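Local coordinates for protein forkhead-associated 1 (Saccharomyces cerevisiae, PDB 6C4U) that is an engineered forkhead-associated domain that binds a phosphothreonine-containing peptide of the human transcription factor c-Myc, at residues I53-I63 and D100-P108. Numbering follows the deposited sequence.
Sequences ILPVSNKHFQI and DEITVRTDP
The imidazole of H60, resting obliquely on V104 CG1, is gripped at both nitrogens: ND1 accepts the backbone N-H of S57 (N to ND1 3.0 Å, bent to 138° at the hydrogen), and NE2 is hydrogen-bonded to G80 O. H60 closes the Ser-x-x-His motif of the FHA fold, tying the peptide-binding loop to the one carrying G80. The contact lies between the two sheets of the beta sandwich, where strands 61-63 and 101-105 approach to 10.8 Å between axes. With CG opposite the H60 backbone N (chi1 -162°), the ring turns ND1 to the S57 amide, 10° out of its plane. S57 OG and N58 N hold the modified side chain of the bound peptide. With a leucine in place of H60, the S57 amide and the G80 carbonyl would probably lose their mates, leaving the peptide-binding loop less firmly set. H60 and F61 both face F40, a classic beta bulge at the start of strand 61-66. On the inner side I102 CG2 makes a CH-pi contact over one face of F61, 4.0 Å from the ring centroid, while I102 CD1 meets I63 CD1 at 4.1 Å. Nearer the loop, V56 CG2 packs on V104 CG2. At the far end T106, whose OG1 is hydrogen-bonded to T111 OG1, points its CB away overall, yet its CG2 lies 3.6 Å from I53 CG2, and P55 CG sits 3.4 Å from T106 O.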
# COMPACT_ATOMS: atom_id res chain seq x y z
N ILE F 53 -9.61 13.06 2.31
CA ILE F 53 -9.20 13.51 3.64
C ILE F 53 -7.94 14.37 3.43
O ILE F 53 -6.91 13.85 3.00
CB ILE F 53 -8.81 12.31 4.55
CG1 ILE F 53 -9.91 11.23 4.55
CG2 ILE F 53 -8.48 12.79 5.96
CD1 ILE F 53 -9.54 10.08 3.72
N LEU F 54 -8.00 15.66 3.74
CA LEU F 54 -6.97 16.59 3.24
C LEU F 54 -5.53 16.32 3.71
O LEU F 54 -4.61 16.40 2.91
CB LEU F 54 -7.39 18.06 3.45
CG LEU F 54 -8.47 18.57 2.43
CD1 LEU F 54 -7.97 18.86 0.99
CD2 LEU F 54 -9.75 17.74 2.32
N PRO F 55 -5.33 15.95 4.98
CA PRO F 55 -3.96 15.62 5.43
C PRO F 55 -3.38 14.30 4.88
O PRO F 55 -2.21 13.97 5.15
CB PRO F 55 -4.11 15.54 6.96
CG PRO F 55 -5.36 16.28 7.26
CD PRO F 55 -6.27 16.00 6.11
N VAL F 56 -4.20 13.53 4.17
CA VAL F 56 -3.69 12.43 3.38
C VAL F 56 -3.19 13.03 2.07
O VAL F 56 -3.91 13.74 1.38
CB VAL F 56 -4.77 11.36 3.11
CG1 VAL F 56 -4.25 10.29 2.15
CG2 VAL F 56 -5.21 10.74 4.44
N SER F 57 -1.92 12.78 1.78
CA SER F 57 -1.30 13.17 0.51
C SER F 57 -2.01 12.54 -0.70
O SER F 57 -2.56 11.45 -0.60
CB SER F 57 0.20 12.83 0.54
OG SER F 57 0.82 13.34 1.71
N ASN F 58 -2.00 13.26 -1.81
CA ASN F 58 -2.65 12.82 -3.06
C ASN F 58 -2.12 11.48 -3.51
O ASN F 58 -2.89 10.62 -3.95
CB ASN F 58 -2.44 13.83 -4.18
CG ASN F 58 -3.34 15.02 -4.03
OD1 ASN F 58 -4.49 15.00 -4.48
ND2 ASN F 58 -2.83 16.07 -3.38
N LYS F 59 -0.80 11.34 -3.45
CA LYS F 59 -0.15 10.05 -3.57
C LYS F 59 0.63 9.91 -2.28
O LYS F 59 1.64 10.59 -2.06
CB LYS F 59 0.74 9.95 -4.81
CG LYS F 59 -0.04 9.85 -6.12
CD LYS F 59 0.46 8.99 -7.26
CE LYS F 59 -0.46 9.27 -8.46
NZ LYS F 59 -0.80 8.15 -9.42
N HIS F 60 0.14 9.03 -1.41
CA HIS F 60 0.59 8.93 -0.04
C HIS F 60 1.60 7.81 0.19
O HIS F 60 2.60 8.01 0.86
CB HIS F 60 -0.62 8.75 0.88
CG HIS F 60 -0.31 9.06 2.31
ND1 HIS F 60 -0.73 10.22 2.93
CD2 HIS F 60 0.40 8.37 3.24
CE1 HIS F 60 -0.29 10.23 4.18
NE2 HIS F 60 0.40 9.12 4.39
N PHE F 61 1.31 6.63 -0.33
CA PHE F 61 2.32 5.56 -0.30
C PHE F 61 2.10 4.61 -1.46
O PHE F 61 1.05 4.65 -2.10
CB PHE F 61 2.34 4.82 1.07
CG PHE F 61 1.07 4.07 1.40
CD1 PHE F 61 0.03 4.72 2.09
CD2 PHE F 61 0.91 2.73 1.07
CE1 PHE F 61 -1.15 4.05 2.38
CE2 PHE F 61 -0.27 2.05 1.38
CZ PHE F 61 -1.28 2.71 2.03
N GLN F 62 3.12 3.82 -1.76
CA GLN F 62 3.04 2.83 -2.82
C GLN F 62 3.40 1.49 -2.25
O GLN F 62 4.15 1.40 -1.27
CB GLN F 62 4.03 3.15 -3.95
CG GLN F 62 4.12 4.61 -4.36
CD GLN F 62 4.89 4.85 -5.60
OE1 GLN F 62 4.30 5.01 -6.66
NE2 GLN F 62 6.20 4.96 -5.47
N ILE F 63 2.88 0.45 -2.88
CA ILE F 63 3.26 -0.91 -2.58
C ILE F 63 3.87 -1.46 -3.86
O ILE F 63 3.30 -1.30 -4.93
CB ILE F 63 2.07 -1.74 -2.07
CG1 ILE F 63 1.66 -1.21 -0.69
CG2 ILE F 63 2.42 -3.23 -2.00
CD1 ILE F 63 0.45 -1.85 -0.08
N ASP F 100 0.46 -7.29 8.07
CA ASP F 100 0.98 -5.98 8.51
C ASP F 100 -0.11 -4.93 8.49
O ASP F 100 -1.05 -5.03 7.71
CB ASP F 100 2.16 -5.53 7.64
CG ASP F 100 3.48 -6.16 8.04
OD1 ASP F 100 3.50 -7.00 8.97
OD2 ASP F 100 4.50 -5.83 7.42
N GLU F 101 0.04 -3.92 9.35
CA GLU F 101 -0.96 -2.86 9.47
C GLU F 101 -0.37 -1.51 9.07
O GLU F 101 0.48 -0.94 9.77
CB GLU F 101 -1.50 -2.81 10.91
CG GLU F 101 -2.70 -1.89 11.13
CD GLU F 101 -3.16 -1.87 12.60
OE1 GLU F 101 -2.41 -2.28 13.54
OE2 GLU F 101 -4.30 -1.45 12.88
N ILE F 102 -0.87 -0.98 7.96
CA ILE F 102 -0.47 0.32 7.43
C ILE F 102 -1.45 1.37 7.94
O ILE F 102 -2.65 1.20 7.81
CB ILE F 102 -0.44 0.28 5.88
CG1 ILE F 102 0.54 -0.82 5.42
CG2 ILE F 102 0.06 1.59 5.31
CD1 ILE F 102 0.62 -1.01 3.92
N THR F 103 -0.92 2.45 8.52
CA THR F 103 -1.75 3.45 9.21
C THR F 103 -1.37 4.84 8.77
O THR F 103 -0.18 5.14 8.65
CB THR F 103 -1.51 3.38 10.75
OG1 THR F 103 -0.77 2.20 11.10
CG2 THR F 103 -2.81 3.41 11.46
N VAL F 104 -2.36 5.70 8.54
CA VAL F 104 -2.09 7.11 8.16
C VAL F 104 -2.94 8.03 9.05
O VAL F 104 -3.94 7.61 9.58
CB VAL F 104 -2.38 7.38 6.67
CG1 VAL F 104 -1.56 6.45 5.80
CG2 VAL F 104 -3.85 7.23 6.33
N ARG F 105 -2.55 9.28 9.19
CA ARG F 105 -3.32 10.22 10.03
C ARG F 105 -4.35 10.97 9.20
O ARG F 105 -4.12 11.25 8.00
CB ARG F 105 -2.39 11.20 10.68
CG ARG F 105 -1.43 10.55 11.67
CD ARG F 105 -0.03 11.19 11.68
NE ARG F 105 -0.04 12.57 12.15
CZ ARG F 105 0.85 13.51 11.85
NH1 ARG F 105 1.91 13.24 11.07
NH2 ARG F 105 0.69 14.74 12.32
N THR F 106 -5.49 11.25 9.83
CA THR F 106 -6.67 11.87 9.19
C THR F 106 -7.01 13.21 9.84
O THR F 106 -7.30 14.20 9.15
CB THR F 106 -7.88 10.93 9.31
OG1 THR F 106 -7.76 10.15 10.50
CG2 THR F 106 -7.93 9.96 8.11
N ASP F 107 -7.02 13.26 11.17
CA ASP F 107 -7.21 14.51 11.92
C ASP F 107 -5.92 14.94 12.61
O ASP F 107 -5.06 14.10 12.94
CB ASP F 107 -8.27 14.37 13.05
CG ASP F 107 -9.65 14.02 12.55
OD1 ASP F 107 -10.03 14.40 11.42
OD2 ASP F 107 -10.38 13.35 13.32
N PRO F 108 -5.81 16.25 12.95
CA PRO F 108 -4.83 16.67 13.97
C PRO F 108 -5.11 16.11 15.39
O PRO F 108 -4.18 15.96 16.18
CB PRO F 108 -4.90 18.20 13.94
CG PRO F 108 -6.23 18.53 13.34
CD PRO F 108 -6.68 17.36 12.51